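Local coordinates for protein transcriptional activator, putative (Pyrococcus furiosus, PDB 1RTW) that is a putative transcriptional activator of unknown precise function, with the all-helical architecture of the TENA/THI-4/PQQC family, at residues 24-29 and 147-152; 33-38 and 204-209; 134-139 and 151-156. All blocks are in the same frame, centred on the assembly; numbering follows the deposited sequence.

Contact 1. Residues 24-29 and 147-152; sequences IEMAEN and SPYQEF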
loop_
_atom_site.group_PDB
_atom_site.type_symbol
_atom_site.label_atom_id
_atom_site.label_comp_id
_atom_site.label_asym_id
_atom_site.label_seq_id
_atom_site.Cartn_x
_atom_site.Cartn_y
_atom_site.Cartn_z
ATOM N N ILE B 24 -32.657 -20.470 -1.980
ATOM C CA ILE B 24 -33.910 -21.220 -2.013
ATOM C C ILE B 24 -33.623 -22.634 -2.494
ATOM O O ILE B 24 -34.167 -23.607 -1.967
ATOM C CB ILE B 24 -34.922 -20.600 -2.999
ATOM C CG1 ILE B 24 -35.342 -19.210 -2.532
ATOM C CG2 ILE B 24 -36.138 -21.508 -3.151
ATOM C CD1 ILE B 24 -36.197 -18.469 -3.548
ATOM N N GLU B 25 -32.753 -22.738 -3.490
ATOM C CA GLU B 25 -32.416 -24.029 -4.055
ATOM C C GLU B 25 -31.569 -24.862 -3.116
ATOM O O GLU B 25 -31.702 -26.082 -3.080
ATOM C CB GLU B 25 -31.760 -23.855 -5.420
ATOM C CG GLU B 25 -32.682 -23.167 -6.415
ATOM C CD GLU B 25 -32.122 -23.095 -7.819
ATOM O OE1 GLU B 25 -30.965 -23.497 -8.052
ATOM O OE2 GLU B 25 -32.866 -22.627 -8.697
HETATM N N MSE B 26 -30.707 -24.201 -2.348
HETATM C CA MSE B 26 -29.880 -24.896 -1.368
HETATM C C MSE B 26 -30.813 -25.478 -0.300
HETATM O O MSE B 26 -30.673 -26.639 0.098
HETATM C CB MSE B 26 -28.906 -23.922 -0.697
HETATM C CG MSE B 26 -27.719 -23.491 -1.542
HETATM SE SE MSE B 26 -26.317 -24.820 -1.684
HETATM C CE MSE B 26 -26.295 -25.436 0.128
ATOM N N ALA B 27 -31.787 -24.665 0.113
ATOM C CA ALA B 27 -32.762 -25.027 1.143
ATOM C C ALA B 27 -33.746 -26.118 0.736
ATOM O O ALA B 27 -34.138 -26.935 1.567
ATOM C CB ALA B 27 -33.522 -23.787 1.615
ATOM N N GLU B 28 -34.141 -26.127 -0.534
ATOM C CA GLU B 28 -35.079 -27.117 -1.045
ATOM C C GLU B 28 -34.361 -28.258 -1.752
ATOM O O GLU B 28 -34.998 -29.195 -2.230
ATOM C CB GLU B 28 -36.062 -26.457 -2.016
ATOM C CG GLU B 28 -36.924 -25.355 -1.390
ATOM C CD GLU B 28 -37.896 -24.708 -2.377
ATOM O OE1 GLU B 28 -37.975 -25.163 -3.540
ATOM O OE2 GLU B 28 -38.587 -23.736 -1.988
ATOM N N ASN B 29 -33.034 -28.167 -1.819
ATOM C CA ASN B 29 -32.192 -29.163 -2.482
ATOM C C ASN B 29 -32.423 -29.308 -3.976
ATOM O O ASN B 29 -32.033 -30.311 -4.585
ATOM C CB ASN B 29 -32.283 -30.520 -1.796
ATOM C CG ASN B 29 -31.126 -30.761 -0.866
ATOM O OD1 ASN B 29 -31.239 -30.573 0.348
ATOM N ND2 ASN B 29 -29.985 -31.150 -1.433
ATOM N N SER B 147 -28.732 -31.332 3.507
ATOM C CA SER B 147 -28.046 -30.979 2.268
ATOM C C SER B 147 -26.698 -31.661 2.061
ATOM O O SER B 147 -26.030 -32.040 3.021
ATOM C CB SER B 147 -27.843 -29.459 2.216
ATOM O OG SER B 147 -26.880 -29.099 1.241
ATOM N N PRO B 148 -26.302 -31.848 0.788
ATOM C CA PRO B 148 -25.028 -32.472 0.427
ATOM C C PRO B 148 -23.918 -31.457 0.704
ATOM O O PRO B 148 -22.730 -31.768 0.611
ATOM C CB PRO B 148 -25.165 -32.682 -1.085
ATOM C CG PRO B 148 -26.633 -32.689 -1.333
ATOM C CD PRO B 148 -27.119 -31.617 -0.418
ATOM N N TYR B 149 -24.321 -30.226 1.003
ATOM C CA TYR B 149 -23.378 -29.145 1.274
ATOM C C TYR B 149 -23.574 -28.631 2.688
ATOM O O TYR B 149 -23.363 -27.450 2.967
ATOM C CB TYR B 149 -23.597 -28.004 0.278
ATOM C CG TYR B 149 -23.819 -28.493 -1.126
ATOM C CD1 TYR B 149 -22.808 -29.158 -1.820
ATOM C CD2 TYR B 149 -25.053 -28.332 -1.752
ATOM C CE1 TYR B 149 -23.021 -29.655 -3.099
ATOM C CE2 TYR B 149 -25.275 -28.827 -3.038
ATOM C CZ TYR B 149 -24.252 -29.487 -3.700
ATOM O OH TYR B 149 -24.459 -30.004 -4.952
ATOM N N GLN B 150 -23.949 -29.539 3.584
ATOM C CA GLN B 150 -24.185 -29.202 4.979
ATOM C C GLN B 150 -22.977 -28.532 5.646
ATOM O O GLN B 150 -23.143 -27.637 6.480
ATOM C CB GLN B 150 -24.592 -30.459 5.748
ATOM C CG GLN B 150 -25.157 -30.186 7.120
ATOM C CD GLN B 150 -26.426 -29.380 7.073
ATOM O OE1 GLN B 150 -27.292 -29.611 6.226
ATOM N NE2 GLN B 150 -26.556 -28.430 7.990
ATOM N N GLU B 151 -21.773 -28.940 5.253
ATOM C CA GLU B 151 -20.541 -28.378 5.816
ATOM C C GLU B 151 -20.547 -26.851 5.738
ATOM O O GLU B 151 -20.311 -26.171 6.740
ATOM C CB GLU B 151 -19.305 -28.918 5.085
ATOM C CG GLU B 151 -19.267 -30.433 4.918
ATOM C CD GLU B 151 -19.502 -30.871 3.479
ATOM O OE1 GLU B 151 -20.587 -30.569 2.926
ATOM O OE2 GLU B 151 -18.592 -31.517 2.904
ATOM N N PHE B 152 -20.832 -26.328 4.545
ATOM C CA PHE B 152 -20.885 -24.882 4.305
ATOM C C PHE B 152 -22.022 -24.200 5.048
ATOM O O PHE B 152 -21.844 -23.112 5.598
ATOM C CB PHE B 152 -21.020 -24.591 2.811
ATOM C CG PHE B 152 -19.880 -25.103 2.005
ATOM C CD1 PHE B 152 -18.797 -24.291 1.727
ATOM C CD2 PHE B 152 -19.868 -26.415 1.559
ATOM C CE1 PHE B 152 -17.714 -24.776 1.021
ATOM C CE2 PHE B 152 -18.795 -26.913 0.852
ATOM C CZ PHE B 152 -17.709 -26.094 0.580
#

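Contact 2. Residues 33-38 and 204-209; sequences KENFEK and IAYGGE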
loop_
_atom_site.group_PDB
_atom_site.type_symbol
_atom_site.label_atom_id
_atom_site.label_comp_id
_atom_site.label_asym_id
_atom_site.label_seq_id
_atom_site.Cartn_x
_atom_site.Cartn_y
_atom_site.Cartn_z
ATOM N N LYS B 33 -26.089 -29.501 -9.695
ATOM C CA LYS B 33 -24.662 -29.692 -9.485
ATOM C C LYS B 33 -23.799 -28.588 -10.104
ATOM O O LYS B 33 -22.923 -28.033 -9.441
ATOM C CB LYS B 33 -24.255 -31.052 -10.050
ATOM C CG LYS B 33 -22.843 -31.479 -9.728
ATOM C CD LYS B 33 -22.535 -32.817 -10.361
ATOM C CE LYS B 33 -21.162 -33.289 -9.946
ATOM N NZ LYS B 33 -20.829 -34.598 -10.566
ATOM N N GLU B 34 -24.079 -28.268 -11.366
ATOM C CA GLU B 34 -23.348 -27.253 -12.128
ATOM C C GLU B 34 -23.361 -25.873 -11.492
ATOM O O GLU B 34 -22.377 -25.139 -11.573
ATOM C CB GLU B 34 -23.915 -27.135 -13.549
ATOM C CG GLU B 34 -23.820 -28.401 -14.394
ATOM C CD GLU B 34 -24.689 -29.531 -13.870
ATOM O OE1 GLU B 34 -25.920 -29.339 -13.752
ATOM O OE2 GLU B 34 -24.133 -30.607 -13.561
ATOM N N ASN B 35 -24.492 -25.513 -10.895
ATOM C CA ASN B 35 -24.637 -24.214 -10.258
ATOM C C ASN B 35 -23.806 -24.125 -8.982
ATOM O O ASN B 35 -23.181 -23.100 -8.716
ATOM C CB ASN B 35 -26.113 -23.920 -9.993
ATOM C CG ASN B 35 -26.936 -23.887 -11.276
ATOM O OD1 ASN B 35 -28.045 -24.413 -11.330
ATOM N ND2 ASN B 35 -26.384 -23.278 -12.320
ATOM N N PHE B 36 -23.771 -25.213 -8.217
ATOM C CA PHE B 36 -22.984 -25.244 -6.997
ATOM C C PHE B 36 -21.495 -25.209 -7.330
ATOM O O PHE B 36 -20.718 -24.539 -6.644
ATOM C CB PHE B 36 -23.283 -26.494 -6.158
ATOM C CG PHE B 36 -22.433 -26.601 -4.933
ATOM C CD1 PHE B 36 -22.747 -25.867 -3.790
ATOM C CD2 PHE B 36 -21.269 -27.367 -4.944
ATOM C CE1 PHE B 36 -21.910 -25.886 -2.683
ATOM C CE2 PHE B 36 -20.423 -27.391 -3.838
ATOM C CZ PHE B 36 -20.747 -26.646 -2.707
ATOM N N GLU B 37 -21.098 -25.936 -8.372
ATOM C CA GLU B 37 -19.696 -25.975 -8.768
ATOM C C GLU B 37 -19.183 -24.594 -9.148
ATOM O O GLU B 37 -18.097 -24.193 -8.728
ATOM C CB GLU B 37 -19.473 -26.960 -9.915
ATOM C CG GLU B 37 -18.037 -26.972 -10.426
ATOM C CD GLU B 37 -17.709 -28.162 -11.337
ATOM O OE1 GLU B 37 -18.304 -29.254 -11.168
ATOM O OE2 GLU B 37 -16.823 -28.007 -12.206
ATOM N N LYS B 38 -19.971 -23.867 -9.931
ATOM C CA LYS B 38 -19.595 -22.529 -10.359
ATOM C C LYS B 38 -19.467 -21.603 -9.147
ATOM O O LYS B 38 -18.535 -20.806 -9.066
ATOM C CB LYS B 38 -20.617 -21.983 -11.366
ATOM C CG LYS B 38 -20.207 -20.675 -12.017
ATOM C CD LYS B 38 -20.965 -20.442 -13.305
ATOM C CE LYS B 38 -20.557 -21.440 -14.380
ATOM N NZ LYS B 38 -19.111 -21.298 -14.728
ATOM N N ILE B 204 -23.587 -15.433 -9.951
ATOM C CA ILE B 204 -22.473 -16.109 -10.609
ATOM C C ILE B 204 -22.733 -17.591 -10.862
ATOM O O ILE B 204 -22.352 -18.116 -11.902
ATOM C CB ILE B 204 -21.164 -15.937 -9.800
ATOM C CG1 ILE B 204 -20.696 -14.481 -9.864
ATOM C CG2 ILE B 204 -20.084 -16.849 -10.334
ATOM C CD1 ILE B 204 -19.520 -14.170 -8.947
ATOM N N ALA B 205 -23.392 -18.257 -9.921
ATOM C CA ALA B 205 -23.688 -19.675 -10.069
ATOM C C ALA B 205 -24.481 -19.991 -11.347
ATOM O O ALA B 205 -24.309 -21.054 -11.951
ATOM C CB ALA B 205 -24.439 -20.162 -8.859
ATOM N N TYR B 206 -25.331 -19.055 -11.768
ATOM C CA TYR B 206 -26.150 -19.256 -12.958
ATOM C C TYR B 206 -25.523 -18.699 -14.225
ATOM O O TYR B 206 -26.094 -18.807 -15.310
ATOM C CB TYR B 206 -27.556 -18.706 -12.722
ATOM C CG TYR B 206 -28.143 -19.270 -11.450
ATOM C CD1 TYR B 206 -28.622 -20.578 -11.403
ATOM C CD2 TYR B 206 -28.095 -18.542 -10.262
ATOM C CE1 TYR B 206 -29.022 -21.155 -10.201
ATOM C CE2 TYR B 206 -28.493 -19.102 -9.056
ATOM C CZ TYR B 206 -28.951 -20.414 -9.029
ATOM O OH TYR B 206 -29.302 -20.981 -7.826
ATOM N N GLY B 207 -24.333 -18.116 -14.077
ATOM C CA GLY B 207 -23.607 -17.574 -15.211
ATOM C C GLY B 207 -23.241 -18.698 -16.162
ATOM O O GLY B 207 -23.070 -19.846 -15.742
ATOM N N GLY B 208 -23.072 -18.371 -17.436
ATOM C CA GLY B 208 -22.771 -19.400 -18.410
ATOM C C GLY B 208 -24.105 -20.023 -18.767
ATOM O O GLY B 208 -24.287 -21.240 -18.685
ATOM N N GLU B 209 -25.063 -19.152 -19.074
ATOM C CA GLU B 209 -26.414 -19.549 -19.451
ATOM C C GLU B 209 -26.583 -19.498 -20.975
ATOM O O GLU B 209 -25.577 -19.697 -21.693
ATOM C CB GLU B 209 -27.440 -18.630 -18.776
ATOM C CG GLU B 209 -28.208 -19.284 -17.639
ATOM C CD GLU B 209 -29.626 -18.755 -17.502
ATOM O OE1 GLU B 209 -30.170 -18.209 -18.488
ATOM O OE2 GLU B 209 -30.210 -18.906 -16.408
#

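Contact 3. Residues 134-139 and 151-156; sequences EAWKWV and EFINHW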
loop_
_atom_site.group_PDB
_atom_site.type_symbol
_atom_site.label_atom_id
_atom_site.label_comp_id
_atom_site.label_asym_id
_atom_site.label_seq_id
_atom_site.Cartn_x
_atom_site.Cartn_y
_atom_site.Cartn_z
ATOM N N GLU B 134 -26.093 -14.087 7.755
ATOM C CA GLU B 134 -27.539 -14.033 7.545
ATOM C C GLU B 134 -28.039 -14.984 6.455
ATOM O O GLU B 134 -29.010 -15.716 6.665
ATOM C CB GLU B 134 -27.979 -12.601 7.230
ATOM C CG GLU B 134 -27.837 -11.637 8.401
ATOM C CD GLU B 134 -28.641 -12.058 9.617
ATOM O OE1 GLU B 134 -29.774 -12.555 9.449
ATOM O OE2 GLU B 134 -28.141 -11.893 10.748
ATOM N N ALA B 135 -27.356 -14.996 5.310
ATOM C CA ALA B 135 -27.740 -15.847 4.182
ATOM C C ALA B 135 -27.732 -17.324 4.525
ATOM O O ALA B 135 -28.700 -18.035 4.266
ATOM C CB ALA B 135 -26.833 -15.586 2.995
ATOM N N TRP B 136 -26.635 -17.781 5.114
ATOM C CA TRP B 136 -26.507 -19.175 5.484
ATOM C C TRP B 136 -27.375 -19.517 6.691
ATOM O O TRP B 136 -27.756 -20.669 6.881
ATOM C CB TRP B 136 -25.035 -19.529 5.688
ATOM C CG TRP B 136 -24.296 -19.441 4.388
ATOM C CD1 TRP B 136 -23.512 -18.404 3.953
ATOM C CD2 TRP B 136 -24.358 -20.374 3.304
ATOM N NE1 TRP B 136 -23.093 -18.633 2.671
ATOM C CE2 TRP B 136 -23.592 -19.828 2.248
ATOM C CE3 TRP B 136 -24.981 -21.611 3.126
ATOM C CZ2 TRP B 136 -23.447 -20.485 1.022
ATOM C CZ3 TRP B 136 -24.835 -22.259 1.905
ATOM C CH2 TRP B 136 -24.069 -21.695 0.873
ATOM N N LYS B 137 -27.727 -18.505 7.477
ATOM C CA LYS B 137 -28.592 -18.719 8.631
ATOM C C LYS B 137 -29.989 -18.972 8.059
ATOM O O LYS B 137 -30.707 -19.864 8.517
ATOM C CB LYS B 137 -28.594 -17.489 9.542
ATOM C CG LYS B 137 -29.014 -17.777 10.973
ATOM C CD LYS B 137 -28.631 -16.644 11.918
ATOM C CE LYS B 137 -29.308 -15.332 11.546
ATOM N NZ LYS B 137 -28.916 -14.223 12.462
ATOM N N TRP B 138 -30.342 -18.214 7.020
ATOM C CA TRP B 138 -31.627 -18.373 6.361
ATOM C C TRP B 138 -31.720 -19.789 5.811
ATOM O O TRP B 138 -32.745 -20.454 5.950
ATOM C CB TRP B 138 -31.783 -17.382 5.209
ATOM C CG TRP B 138 -33.163 -17.423 4.586
ATOM C CD1 TRP B 138 -34.229 -16.640 4.913
ATOM C CD2 TRP B 138 -33.627 -18.324 3.569
ATOM N NE1 TRP B 138 -35.330 -16.998 4.173
ATOM C CE2 TRP B 138 -34.989 -18.027 3.343
ATOM C CE3 TRP B 138 -33.027 -19.354 2.837
ATOM C CZ2 TRP B 138 -35.762 -18.725 2.402
ATOM C CZ3 TRP B 138 -33.797 -20.048 1.902
ATOM C CH2 TRP B 138 -35.153 -19.729 1.698
ATOM N N VAL B 139 -30.644 -20.238 5.174
ATOM C CA VAL B 139 -30.602 -21.574 4.608
ATOM C C VAL B 139 -30.790 -22.654 5.673
ATOM O O VAL B 139 -31.571 -23.582 5.479
ATOM C CB VAL B 139 -29.297 -21.811 3.825
ATOM C CG1 VAL B 139 -29.186 -23.261 3.412
ATOM C CG2 VAL B 139 -29.270 -20.931 2.588
ATOM N N GLU B 151 -21.773 -28.940 5.253
ATOM C CA GLU B 151 -20.541 -28.378 5.816
ATOM C C GLU B 151 -20.547 -26.851 5.738
ATOM O O GLU B 151 -20.311 -26.171 6.740
ATOM C CB GLU B 151 -19.305 -28.918 5.085
ATOM C CG GLU B 151 -19.267 -30.433 4.918
ATOM C CD GLU B 151 -19.502 -30.871 3.479
ATOM O OE1 GLU B 151 -20.587 -30.569 2.926
ATOM O OE2 GLU B 151 -18.592 -31.517 2.904
ATOM N N PHE B 152 -20.832 -26.328 4.545
ATOM C CA PHE B 152 -20.885 -24.882 4.305
ATOM C C PHE B 152 -22.022 -24.200 5.048
ATOM O O PHE B 152 -21.844 -23.112 5.598
ATOM C CB PHE B 152 -21.020 -24.591 2.811
ATOM C CG PHE B 152 -19.880 -25.103 2.005
ATOM C CD1 PHE B 152 -18.797 -24.291 1.727
ATOM C CD2 PHE B 152 -19.868 -26.415 1.559
ATOM C CE1 PHE B 152 -17.714 -24.776 1.021
ATOM C CE2 PHE B 152 -18.795 -26.913 0.852
ATOM C CZ PHE B 152 -17.709 -26.094 0.580
ATOM N N ILE B 153 -23.188 -24.838 5.053
ATOM C CA ILE B 153 -24.351 -24.295 5.728
ATOM C C ILE B 153 -24.060 -24.138 7.215
ATOM O O ILE B 153 -24.363 -23.103 7.803
ATOM C CB ILE B 153 -25.573 -25.202 5.552
ATOM C CG1 ILE B 153 -25.845 -25.416 4.072
ATOM C CG2 ILE B 153 -26.798 -24.561 6.188
ATOM C CD1 ILE B 153 -26.921 -26.425 3.803
ATOM N N ASN B 154 -23.455 -25.167 7.805
ATOM C CA ASN B 154 -23.115 -25.164 9.222
ATOM C C ASN B 154 -22.037 -24.159 9.585
ATOM O O ASN B 154 -22.175 -23.445 10.569
ATOM C CB ASN B 154 -22.667 -26.557 9.689
ATOM C CG ASN B 154 -23.825 -27.541 9.810
ATOM O OD1 ASN B 154 -24.985 -27.147 10.006
ATOM N ND2 ASN B 154 -23.514 -28.833 9.695
ATOM N N HIS B 155 -20.962 -24.102 8.804
ATOM C CA HIS B 155 -19.883 -23.177 9.113
ATOM C C HIS B 155 -20.314 -21.710 9.183
ATOM O O HIS B 155 -20.052 -21.038 10.176
ATOM C CB HIS B 155 -18.704 -23.330 8.141
ATOM C CG HIS B 155 -17.625 -22.309 8.358
ATOM N ND1 HIS B 155 -17.397 -21.276 7.476
ATOM C CD2 HIS B 155 -16.801 -22.102 9.406
ATOM C CE1 HIS B 155 -16.484 -20.468 7.982
ATOM N NE2 HIS B 155 -16.104 -20.942 9.151
ATOM N N TRP B 156 -21.021 -21.232 8.164
ATOM C CA TRP B 156 -21.439 -19.837 8.155
ATOM C C TRP B 156 -22.645 -19.479 9.019
ATOM O O TRP B 156 -22.891 -18.296 9.287
ATOM C CB TRP B 156 -21.617 -19.342 6.725
ATOM C CG TRP B 156 -20.313 -19.119 6.048
ATOM C CD1 TRP B 156 -19.277 -18.347 6.496
ATOM C CD2 TRP B 156 -19.899 -19.652 4.797
ATOM N NE1 TRP B 156 -18.242 -18.368 5.597
ATOM C CE2 TRP B 156 -18.598 -19.174 4.537
ATOM C CE3 TRP B 156 -20.498 -20.502 3.858
ATOM C CZ2 TRP B 156 -17.891 -19.495 3.384
ATOM C CZ3 TRP B 156 -19.802 -20.824 2.714
ATOM C CH2 TRP B 156 -18.507 -20.328 2.486
#

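Contact 1. Residues 24-29 and 147-152
An ST turn leads into helix 150-157 of this all-helical TENA/THI-4/PQQC fold, and the C-terminal end of helix 21-28 packs against it. Inside the turn, the first torsion of Ser147 sets OG anti to its own backbone N (chi1 164°), where OG accepts a fairly straight hydrogen bond of 2.8 Å from Tyr149 N. Serine suits the place because its short hydroxyl reaches the N-H two residues on. Tyr149 itself is the N-cap residue of the helix. A type I beta turn from Ser147 to Gln150 overlaps the ST turn.

The Met-aromatic contact crosses the gap. Selenomethionine Met26, its chain bent at chi2 and chi3, crosses Tyr149 at about a right angle and brings both SE and CE to 3.7 Å from Tyr149 CD2; SE lies 4.8 Å from the ring centroid in an oblique approach. Phe36 stacks on the same tyrosine, which is buried, and Pro148 CB lies over the centre of one face of its ring.

The remaining contact is van der Waals only. Asn29 takes positive phi (63°) as the chain leaves the helix, a conformation asparagine tolerates well. Its amide meets Pro148 tip to tip, with Asn29 ND2 3.1 Å from Pro148 CD.

Contact 2. Residues 33-38 and 204-209
One side-chain amide hydrogen bond joins the first turns of helix 33-60 to the C-terminal tail that follows helix 181-201, in a wholly helical TENA/THI-4/PQQC fold. Asn35 ND2 donates to Ala205 O over 3.1 Å, coming from above the carbonyl plane rather than within it, at 148° about the hydrogen. Asparagine is apt here because its short amide can donate to a main-chain oxygen while lying across Tyr206, whose ring plane is turned 51° from the amide plane. Ala205 has a side chain small enough for close backbone approach, with CB 3.2 Å from Asn35 O.

Nearly one helical turn on, Lys38 runs its aliphatic part over the tail. CG is anti to the backbone N, and bends at chi3 and chi4 curl the chain, so that methylenes, not the amine, meet the carbonyl oxygens of Ile204 and Gly207.

Farther out, the chain is folded back by a backbone bond from Gly207 N to Ile204 O. Lys21 makes a cation-pi contact with Tyr206, while Phe22 of helix 21-28 touches both Ala205 and Tyr206. These neighbours are consistent with a fixed position for the phenol ring, whose CE1 lies 3.6 Å from Asn35 OD1.

Contact 3. Residues 134-139 and 151-156
Helix segments 134-139 and 151-156 cross at -122°, their axes approaching to 8.4 Å, the CA atoms of Trp136 and Ile153 being the nearest pair. Trp136 and Trp156 lie side by side and point the same way, each with CG anti to its carbonyl carbon. Their rings form an oblique pair, with planes 32° apart: Trp156 CE3 sits over one face of Trp136, offset toward its rim and 3.4 Å from Trp136 NE1. Trp156 CB also packs against Trp136 CD1, at 3.5 Å.

The two helices are successive in the chain, helix 118-142 and helix 150-157, and their crossing belongs to the buried interior of the helical TENA/THI-4/PQQC fold. Broad, flat indoles suit this buried place because they offer large apolar surface to one another. Tyr132 meets both indoles edge-to-face, while Glu79 takes the hydrogen bond from Trp156 NE1, satisfying that buried polar atom and probably fixing the ring's rotation. A bound phosphate ion, probably from the crystallisation liquor, lies about 4 Å from the Trp156 side chain.

Ile153 crosses Trp136 at about a right angle, laying CG1 4.0 Å from Trp136 CZ3. Branched at CB, it also turns CG2 toward Val139 CG1, at 3.9 Å.

Contacts 1 and 3 are neighbours, their centres about 9 Å apart; they end on the same stretch of helix 150-157, sharing Glu151 and Phe152, and contact 3 also uses helix 118-142. The centre of contact 2 lies about 15 Å from that of contact 1 and 19 Å from that of contact 3. Along the chain, the segments of contacts 1 and 2 alternate, while contact 3 is nested inside the loop closed by contact 2. Phe36, on the 33-38 segment of contact 2, packs on the shared Phe152, and Met26 CE touches both Trp136 and Ile153. Together they connect the early helices 21-28 and 33-60, successive in the chain, and the C-terminal tail to later helices of an all-helical fold.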